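Local coordinates for Sys-1 protein (Caenorhabditis elegans, PDB 3C2G) that acts as a beta-catenin transcription coregulator in the Wnt signaling asymmetry pathway, binding the TCF factor POP-1 directly to activate or repress target genes, at residues I364-S377 / N426-I439. Residues are numbered along the deposited sequence; the frame is centred on the assembly and turned at random.
Sequences IRSNAIFLLHTIIS and NEKQQVCKFIEIDI
Gln430 sits as a knob in a hole formed by Ile364, at the end of helix 357-365, and Ala368, Ile369 and Phe370 of the next helix. Gln430 CB rests on the branch of Ile369, 3.6 Å from Ile369 CB. CG lies near the plane of the Phe370 ring, at the edge marked by CD1. With CG anti to its own carbonyl carbon (chi1 -69°) and the chain extended beyond it, the amide reaches the break between the helices, where Asn367 ends the first in a Schellman motif. Gln430 OE1 accepts the amide hydrogen of Phe370 N at 3.1 Å, in the carbonyl plane and on a lone pair, while NE2 reaches Ile364 O in a weak but nearly straight bond. The firm bond at OE1, with weak ones from NE2 to Asn426 O and OD1, probably holds the amide's rotation. A leucine here would probably leave Phe370 N and Ile364 O without these side-chain partners at the helix break. Farther on, the bent chain of Lys433 lays CD over the Phe370 face and CE over the His373 face, both CH-pi contacts, and NZ ends in a salt bridge with Glu436. The edge of His373 meets the Phe434 face (planes at 88°), and Ile369 CG2 touches Phe434 CE2 at 3.9 Å. Helix segments 368-377 and 426-432 run nearly parallel (13°), their axes approaching to 8.4 Å; such side-by-side packing is characteristic of the helical stack of an armadillo domain, here that of a beta-catenin.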
ATOM      1  N   ILE A 364      -9.187 -21.019  11.203  1.00 33.39           N
ATOM      2  CA  ILE A 364      -8.828 -22.099  12.135  1.00 34.69           C
ATOM      3  C   ILE A 364      -8.866 -23.487  11.492  1.00 34.74           C
ATOM      4  O   ILE A 364      -7.953 -24.283  11.691  1.00 35.64           O
ATOM      5  CB  ILE A 364      -9.699 -22.042  13.413  1.00 35.85           C
ATOM      6  CG1 ILE A 364      -9.239 -20.889  14.302  1.00 35.22           C
ATOM      7  CG2 ILE A 364      -9.657 -23.359  14.193  1.00 36.23           C
ATOM      8  CD1 ILE A 364     -10.317 -20.418  15.222  1.00 36.33           C
ATOM      9  N   ARG A 365      -9.896 -23.767  10.698  1.00 35.38           N
ATOM     10  CA  ARG A 365     -10.008 -25.062  10.023  1.00 36.51           C
ATOM     11  C   ARG A 365      -8.925 -25.264   8.974  1.00 36.54           C
ATOM     12  O   ARG A 365      -8.648 -26.396   8.569  1.00 37.32           O
ATOM     13  CB  ARG A 365     -11.388 -25.254   9.396  1.00 35.72           C
ATOM     14  CG  ARG A 365     -12.498 -25.514  10.399  1.00 38.65           C
ATOM     15  CD  ARG A 365     -13.795 -25.990   9.724  1.00 40.22           C
ATOM     16  NE  ARG A 365     -14.603 -24.885   9.200  1.00 47.79           N
ATOM     17  CZ  ARG A 365     -14.601 -24.485   7.926  1.00 51.20           C
ATOM     18  NH1 ARG A 365     -13.832 -25.100   7.031  1.00 50.40           N
ATOM     19  NH2 ARG A 365     -15.368 -23.463   7.545  1.00 52.72           N
ATOM     20  N   SER A 366      -8.305 -24.181   8.524  1.00 36.15           N
ATOM     21  CA  SER A 366      -7.190 -24.325   7.602  1.00 36.53           C
ATOM     22  C   SER A 366      -5.850 -24.155   8.309  1.00 35.72           C
ATOM     23  O   SER A 366      -4.818 -23.959   7.656  1.00 35.59           O
ATOM     24  CB  SER A 366      -7.335 -23.361   6.428  1.00 37.17           C
ATOM     25  OG  SER A 366      -8.637 -23.488   5.867  1.00 42.38           O
ATOM     26  N   ASN A 367      -5.871 -24.243   9.640  1.00 34.70           N
ATOM     27  CA  ASN A 367      -4.656 -24.206  10.453  1.00 34.66           C
ATOM     28  C   ASN A 367      -3.958 -22.854  10.492  1.00 33.51           C
ATOM     29  O   ASN A 367      -2.742 -22.786  10.643  1.00 33.26           O
ATOM     30  CB  ASN A 367      -3.660 -25.301  10.017  1.00 34.89           C
ATOM     31  CG  ASN A 367      -3.897 -26.632  10.731  1.00 39.89           C
ATOM     32  OD1 ASN A 367      -4.962 -26.864  11.320  1.00 43.83           O
ATOM     33  ND2 ASN A 367      -2.899 -27.512  10.686  1.00 43.14           N
ATOM     34  N   ALA A 368      -4.722 -21.778  10.361  1.00 32.79           N
ATOM     35  CA  ALA A 368      -4.130 -20.446  10.334  1.00 32.95           C
ATOM     36  C   ALA A 368      -3.211 -20.210  11.535  1.00 32.71           C
ATOM     37  O   ALA A 368      -2.125 -19.664  11.379  1.00 32.54           O
ATOM     38  CB  ALA A 368      -5.210 -19.373  10.259  1.00 32.53           C
ATOM     39  N   ILE A 369      -3.631 -20.643  12.723  1.00 33.21           N
ATOM     40  CA  ILE A 369      -2.838 -20.396  13.932  1.00 33.85           C
ATOM     41  C   ILE A 369      -1.508 -21.135  13.886  1.00 34.38           C
ATOM     42  O   ILE A 369      -0.458 -20.553  14.170  1.00 35.18           O
ATOM     43  CB  ILE A 369      -3.627 -20.667  15.246  1.00 33.20           C
ATOM     44  CG1 ILE A 369      -4.824 -19.721  15.330  1.00 33.92           C
ATOM     45  CG2 ILE A 369      -2.730 -20.453  16.460  1.00 32.41           C
ATOM     46  CD1 ILE A 369      -5.966 -20.198  16.204  1.00 35.19           C
ATOM     47  N   PHE A 370      -1.539 -22.401  13.499  1.00 34.67           N
ATOM     48  CA  PHE A 370      -0.305 -23.131  13.273  1.00 36.46           C
ATOM     49  C   PHE A 370       0.634 -22.367  12.324  1.00 35.80           C
ATOM     50  O   PHE A 370       1.838 -22.278  12.565  1.00 36.59           O
ATOM     51  CB  PHE A 370      -0.610 -24.508  12.690  1.00 38.70           C
ATOM     52  CG  PHE A 370       0.184 -25.608  13.307  1.00 42.97           C
ATOM     53  CD1 PHE A 370      -0.410 -26.473  14.230  1.00 44.98           C
ATOM     54  CD2 PHE A 370       1.537 -25.780  12.981  1.00 46.34           C
ATOM     55  CE1 PHE A 370       0.320 -27.499  14.817  1.00 47.69           C
ATOM     56  CE2 PHE A 370       2.286 -26.803  13.564  1.00 47.91           C
ATOM     57  CZ  PHE A 370       1.672 -27.670  14.484  1.00 46.83           C
ATOM     58  N   LEU A 371       0.078 -21.817  11.246  1.00 34.25           N
ATOM     59  CA  LEU A 371       0.873 -21.140  10.241  1.00 32.91           C
ATOM     60  C   LEU A 371       1.549 -19.892  10.772  1.00 31.98           C
ATOM     61  O   LEU A 371       2.713 -19.637  10.444  1.00 31.78           O
ATOM     62  CB  LEU A 371       0.030 -20.807   9.007  1.00 34.15           C
ATOM     63  CG  LEU A 371       0.755 -20.061   7.884  1.00 34.27           C
ATOM     64  CD1 LEU A 371       1.884 -20.900   7.335  1.00 33.44           C
ATOM     65  CD2 LEU A 371      -0.209 -19.689   6.798  1.00 35.91           C
ATOM     66  N   LEU A 372       0.833 -19.123  11.590  1.00 30.59           N
ATOM     67  CA  LEU A 372       1.439 -17.987  12.286  1.00 30.22           C
ATOM     68  C   LEU A 372       2.669 -18.401  13.076  1.00 30.58           C
ATOM     69  O   LEU A 372       3.672 -17.690  13.087  1.00 32.05           O
ATOM     70  CB  LEU A 372       0.451 -17.328  13.240  1.00 29.82           C
ATOM     71  CG  LEU A 372      -0.892 -16.883  12.680  1.00 30.20           C
ATOM     72  CD1 LEU A 372      -1.759 -16.375  13.817  1.00 29.64           C
ATOM     73  CD2 LEU A 372      -0.716 -15.831  11.586  1.00 28.90           C
ATOM     74  N   HIS A 373       2.589 -19.547  13.742  1.00 29.99           N
ATOM     75  CA  HIS A 373       3.699 -20.050  14.532  1.00 29.65           C
ATOM     76  C   HIS A 373       4.905 -20.354  13.646  1.00 28.96           C
ATOM     77  O   HIS A 373       6.036 -20.043  13.998  1.00 28.50           O
ATOM     78  CB  HIS A 373       3.271 -21.292  15.331  1.00 29.38           C
ATOM     79  CG  HIS A 373       4.362 -21.867  16.173  1.00 31.77           C
ATOM     80  ND1 HIS A 373       5.284 -22.774  15.685  1.00 34.29           N
ATOM     81  CD2 HIS A 373       4.700 -21.644  17.464  1.00 33.49           C
ATOM     82  CE1 HIS A 373       6.136 -23.085  16.643  1.00 34.87           C
ATOM     83  NE2 HIS A 373       5.802 -22.418  17.735  1.00 34.09           N
ATOM     84  N   THR A 374       4.651 -20.964  12.500  1.00 29.26           N
ATOM     85  CA  THR A 374       5.693 -21.298  11.549  1.00 30.67           C
ATOM     86  C   THR A 374       6.347 -20.046  10.938  1.00 31.77           C
ATOM     87  O   THR A 374       7.560 -20.000  10.771  1.00 32.36           O
ATOM     88  CB  THR A 374       5.117 -22.199  10.439  1.00 31.36           C
ATOM     89  OG1 THR A 374       4.484 -23.334  11.040  1.00 31.63           O
ATOM     90  CG2 THR A 374       6.199 -22.671   9.462  1.00 30.09           C
ATOM     91  N   ILE A 375       5.551 -19.027  10.628  1.00 31.80           N
ATOM     92  CA  ILE A 375       6.094 -17.817  10.008  1.00 32.19           C
ATOM     93  C   ILE A 375       6.989 -17.055  10.966  1.00 32.71           C
ATOM     94  O   ILE A 375       8.070 -16.629  10.592  1.00 32.82           O
ATOM     95  CB  ILE A 375       4.989 -16.905   9.442  1.00 31.33           C
ATOM     96  CG1 ILE A 375       4.330 -17.575   8.254  1.00 30.51           C
ATOM     97  CG2 ILE A 375       5.558 -15.593   8.979  1.00 31.86           C
ATOM     98  CD1 ILE A 375       2.881 -17.215   8.145  1.00 37.62           C
ATOM     99  N   ILE A 376       6.547 -16.897  12.204  1.00 34.03           N
ATOM    100  CA  ILE A 376       7.360 -16.216  13.203  1.00 35.14           C
ATOM    101  C   ILE A 376       8.685 -16.966  13.441  1.00 36.90           C
ATOM    102  O   ILE A 376       9.743 -16.343  13.476  1.00 37.13           O
ATOM    103  CB  ILE A 376       6.572 -16.024  14.509  1.00 34.75           C
ATOM    104  CG1 ILE A 376       5.436 -15.031  14.281  1.00 34.29           C
ATOM    105  CG2 ILE A 376       7.473 -15.521  15.627  1.00 34.95           C
ATOM    106  CD1 ILE A 376       4.348 -15.112  15.303  1.00 32.40           C
ATOM    107  N   SER A 377       8.612 -18.297  13.546  1.00 38.50           N
ATOM    108  CA  SER A 377       9.761 -19.165  13.878  1.00 39.95           C
ATOM    109  C   SER A 377      10.887 -19.217  12.855  1.00 40.98           C
ATOM    110  O   SER A 377      12.016 -19.562  13.205  1.00 40.72           O
ATOM    111  CB  SER A 377       9.298 -20.602  14.118  1.00 39.11           C
ATOM    112  OG  SER A 377       8.463 -20.666  15.247  1.00 40.11           O
ATOM    113  N   ASN A 426      -8.615 -28.891  18.265  1.00 44.95           N
ATOM    114  CA  ASN A 426      -7.911 -28.304  17.116  1.00 44.99           C
ATOM    115  C   ASN A 426      -7.326 -26.917  17.434  1.00 43.98           C
ATOM    116  O   ASN A 426      -6.110 -26.708  17.340  1.00 43.46           O
ATOM    117  CB  ASN A 426      -8.836 -28.223  15.902  1.00 45.47           C
ATOM    118  CG  ASN A 426      -8.078 -27.965  14.603  1.00 49.12           C
ATOM    119  OD1 ASN A 426      -6.846 -28.072  14.547  1.00 49.09           O
ATOM    120  ND2 ASN A 426      -8.823 -27.643  13.541  1.00 51.68           N
ATOM    121  N   GLU A 427      -8.201 -25.987  17.820  1.00 42.78           N
ATOM    122  CA  GLU A 427      -7.801 -24.666  18.296  1.00 42.58           C
ATOM    123  C   GLU A 427      -6.770 -24.753  19.432  1.00 41.68           C
ATOM    124  O   GLU A 427      -5.794 -24.007  19.434  1.00 40.60           O
ATOM    125  CB  GLU A 427      -9.016 -23.869  18.794  1.00 43.07           C
ATOM    126  CG  GLU A 427     -10.139 -23.662  17.791  1.00 46.17           C
ATOM    127  CD  GLU A 427     -11.177 -24.768  17.808  1.00 49.88           C
ATOM    128  OE1 GLU A 427     -12.262 -24.550  18.393  1.00 53.11           O
ATOM    129  OE2 GLU A 427     -10.911 -25.853  17.242  1.00 51.38           O
ATOM    130  N   LYS A 428      -6.994 -25.664  20.383  1.00 41.10           N
ATOM    131  CA  LYS A 428      -6.161 -25.749  21.585  1.00 41.25           C
ATOM    132  C   LYS A 428      -4.714 -26.071  21.262  1.00 40.76           C
ATOM    133  O   LYS A 428      -3.820 -25.405  21.777  1.00 40.88           O
ATOM    134  CB  LYS A 428      -6.715 -26.749  22.614  1.00 41.21           C
ATOM    135  CG  LYS A 428      -7.868 -26.248  23.484  1.00 41.75           C
ATOM    136  CD  LYS A 428      -8.517 -27.437  24.197  1.00 43.49           C
ATOM    137  CE  LYS A 428      -9.276 -27.044  25.473  1.00 48.56           C
ATOM    138  NZ  LYS A 428     -10.737 -26.761  25.247  1.00 51.11           N
ATOM    139  N   GLN A 429      -4.471 -27.064  20.407  1.00 40.32           N
ATOM    140  CA  GLN A 429      -3.082 -27.433  20.104  1.00 41.15           C
ATOM    141  C   GLN A 429      -2.352 -26.337  19.313  1.00 39.36           C
ATOM    142  O   GLN A 429      -1.154 -26.133  19.488  1.00 39.46           O
ATOM    143  CB  GLN A 429      -2.943 -28.826  19.446  1.00 40.59           C
ATOM    144  CG  GLN A 429      -3.624 -29.023  18.090  1.00 43.11           C
ATOM    145  CD  GLN A 429      -2.998 -30.164  17.259  1.00 45.04           C
ATOM    146  OE1 GLN A 429      -2.793 -31.289  17.745  1.00 49.27           O
ATOM    147  NE2 GLN A 429      -2.706 -29.872  15.992  1.00 50.31           N
ATOM    148  N   GLN A 430      -3.084 -25.625  18.469  1.00 37.83           N
ATOM    149  CA  GLN A 430      -2.508 -24.518  17.712  1.00 37.37           C
ATOM    150  C   GLN A 430      -2.101 -23.375  18.656  1.00 35.73           C
ATOM    151  O   GLN A 430      -0.954 -22.939  18.662  1.00 34.96           O
ATOM    152  CB  GLN A 430      -3.477 -24.037  16.615  1.00 37.42           C
ATOM    153  CG  GLN A 430      -3.707 -25.027  15.445  1.00 37.14           C
ATOM    154  CD  GLN A 430      -4.698 -24.490  14.406  1.00 39.16           C
ATOM    155  OE1 GLN A 430      -4.408 -23.532  13.680  1.00 41.38           O
ATOM    156  NE2 GLN A 430      -5.881 -25.097  14.345  1.00 42.67           N
ATOM    157  N   VAL A 431      -3.029 -22.926  19.492  1.00 34.67           N
ATOM    158  CA  VAL A 431      -2.734 -21.847  20.422  1.00 33.39           C
ATOM    159  C   VAL A 431      -1.612 -22.199  21.408  1.00 34.21           C
ATOM    160  O   VAL A 431      -0.802 -21.338  21.760  1.00 34.32           O
ATOM    161  CB  VAL A 431      -3.998 -21.396  21.159  1.00 32.89           C
ATOM    162  CG1 VAL A 431      -3.671 -20.389  22.254  1.00 31.05           C
ATOM    163  CG2 VAL A 431      -4.998 -20.803  20.165  1.00 31.97           C
ATOM    164  N   CYS A 432      -1.547 -23.457  21.838  1.00 34.09           N
ATOM    165  CA  CYS A 432      -0.586 -23.861  22.874  1.00 34.45           C
ATOM    166  C   CYS A 432       0.842 -23.931  22.365  1.00 33.85           C
ATOM    167  O   CYS A 432       1.791 -23.886  23.141  1.00 33.87           O
ATOM    168  CB  CYS A 432      -0.985 -25.201  23.495  1.00 35.10           C
ATOM    169  SG  CYS A 432      -2.395 -25.073  24.613  1.00 39.55           S
ATOM    170  N   LYS A 433       0.999 -24.052  21.059  1.00 33.97           N
ATOM    171  CA  LYS A 433       2.320 -23.940  20.450  1.00 34.48           C
ATOM    172  C   LYS A 433       3.017 -22.627  20.827  1.00 33.87           C
ATOM    173  O   LYS A 433       4.242 -22.587  20.930  1.00 33.97           O
ATOM    174  CB  LYS A 433       2.211 -24.055  18.934  1.00 34.95           C
ATOM    175  CG  LYS A 433       1.980 -25.468  18.443  1.00 38.12           C
ATOM    176  CD  LYS A 433       2.645 -25.677  17.088  1.00 45.10           C
ATOM    177  CE  LYS A 433       4.121 -26.047  17.231  1.00 47.80           C
ATOM    178  NZ  LYS A 433       4.289 -27.455  17.711  1.00 49.63           N
ATOM    179  N   PHE A 434       2.236 -21.568  21.053  1.00 32.97           N
ATOM    180  CA  PHE A 434       2.796 -20.262  21.390  1.00 33.14           C
ATOM    181  C   PHE A 434       3.428 -20.150  22.776  1.00 33.49           C
ATOM    182  O   PHE A 434       4.099 -19.151  23.054  1.00 33.43           O
ATOM    183  CB  PHE A 434       1.797 -19.120  21.125  1.00 33.08           C
ATOM    184  CG  PHE A 434       1.727 -18.711  19.675  1.00 32.91           C
ATOM    185  CD1 PHE A 434       2.560 -17.719  19.177  1.00 32.49           C
ATOM    186  CD2 PHE A 434       0.850 -19.342  18.800  1.00 31.96           C
ATOM    187  CE1 PHE A 434       2.498 -17.345  17.822  1.00 33.22           C
ATOM    188  CE2 PHE A 434       0.789 -18.975  17.451  1.00 32.89           C
ATOM    189  CZ  PHE A 434       1.609 -17.973  16.963  1.00 30.40           C
ATOM    190  N   ILE A 435       3.247 -21.164  23.627  1.00 33.08           N
ATOM    191  CA  ILE A 435       4.026 -21.238  24.854  1.00 33.58           C
ATOM    192  C   ILE A 435       5.178 -22.238  24.813  1.00 34.56           C
ATOM    193  O   ILE A 435       5.840 -22.460  25.829  1.00 35.34           O
ATOM    194  CB  ILE A 435       3.164 -21.416  26.152  1.00 34.15           C
ATOM    195  CG1 ILE A 435       2.131 -22.543  26.014  1.00 33.53           C
ATOM    196  CG2 ILE A 435       2.518 -20.089  26.565  1.00 33.71           C
ATOM    197  CD1 ILE A 435       2.694 -23.924  26.298  1.00 33.56           C
ATOM    198  N   GLU A 436       5.456 -22.821  23.647  1.00 34.61           N
ATOM    199  CA  GLU A 436       6.669 -23.632  23.493  1.00 34.95           C
ATOM    200  C   GLU A 436       7.894 -22.748  23.678  1.00 35.99           C
ATOM    201  O   GLU A 436       7.849 -21.564  23.357  1.00 36.23           O
ATOM    202  CB  GLU A 436       6.712 -24.319  22.134  1.00 34.82           C
ATOM    203  CG  GLU A 436       5.824 -25.557  22.016  1.00 35.11           C
ATOM    204  CD  GLU A 436       5.874 -26.188  20.632  0.50 35.52           C
ATOM    205  OE1 GLU A 436       6.541 -25.628  19.731  0.50 36.40           O
ATOM    206  OE2 GLU A 436       5.245 -27.251  20.442  0.50 36.15           O
ATOM    207  N   ILE A 437       8.993 -23.310  24.183  1.00 37.41           N
ATOM    208  CA  ILE A 437      10.125 -22.476  24.618  1.00 38.59           C
ATOM    209  C   ILE A 437      10.841 -21.732  23.497  1.00 38.61           C
ATOM    210  O   ILE A 437      11.353 -20.639  23.712  1.00 38.41           O
ATOM    211  CB  ILE A 437      11.170 -23.236  25.464  1.00 38.90           C
ATOM    212  CG1 ILE A 437      11.682 -24.467  24.726  1.00 41.60           C
ATOM    213  CG2 ILE A 437      10.599 -23.593  26.817  1.00 40.20           C
ATOM    214  CD1 ILE A 437      13.054 -24.867  25.168  1.00 47.89           C
ATOM    215  N   ASP A 438      10.876 -22.319  22.309  1.00 38.99           N
ATOM    216  CA  ASP A 438      11.573 -21.690  21.201  1.00 39.46           C
ATOM    217  C   ASP A 438      10.942 -20.362  20.777  1.00 37.74           C
ATOM    218  O   ASP A 438      11.657 -19.386  20.592  1.00 37.36           O
ATOM    219  CB  ASP A 438      11.693 -22.647  20.015  1.00 41.47           C
ATOM    220  CG  ASP A 438      12.800 -22.244  19.038  1.00 48.03           C
ATOM    221  OD1 ASP A 438      13.642 -21.361  19.362  1.00 52.60           O
ATOM    222  OD2 ASP A 438      12.827 -22.825  17.928  1.00 54.43           O
ATOM    223  N   ILE A 439       9.619 -20.314  20.640  1.00 36.35           N
ATOM    224  CA  ILE A 439       8.971 -19.077  20.242  1.00 35.25           C
ATOM    225  C   ILE A 439       8.932 -18.036  21.373  1.00 35.62           C
ATOM    226  O   ILE A 439       9.042 -16.822  21.120  1.00 35.39           O
ATOM    227  CB  ILE A 439       7.580 -19.302  19.595  1.00 35.56           C
ATOM    228  CG1 ILE A 439       7.225 -18.112  18.686  1.00 33.79           C
ATOM    229  CG2 ILE A 439       6.510 -19.559  20.651  1.00 35.13           C
ATOM    230  CD1 ILE A 439       6.099 -18.372  17.743  1.00 33.38           C
TER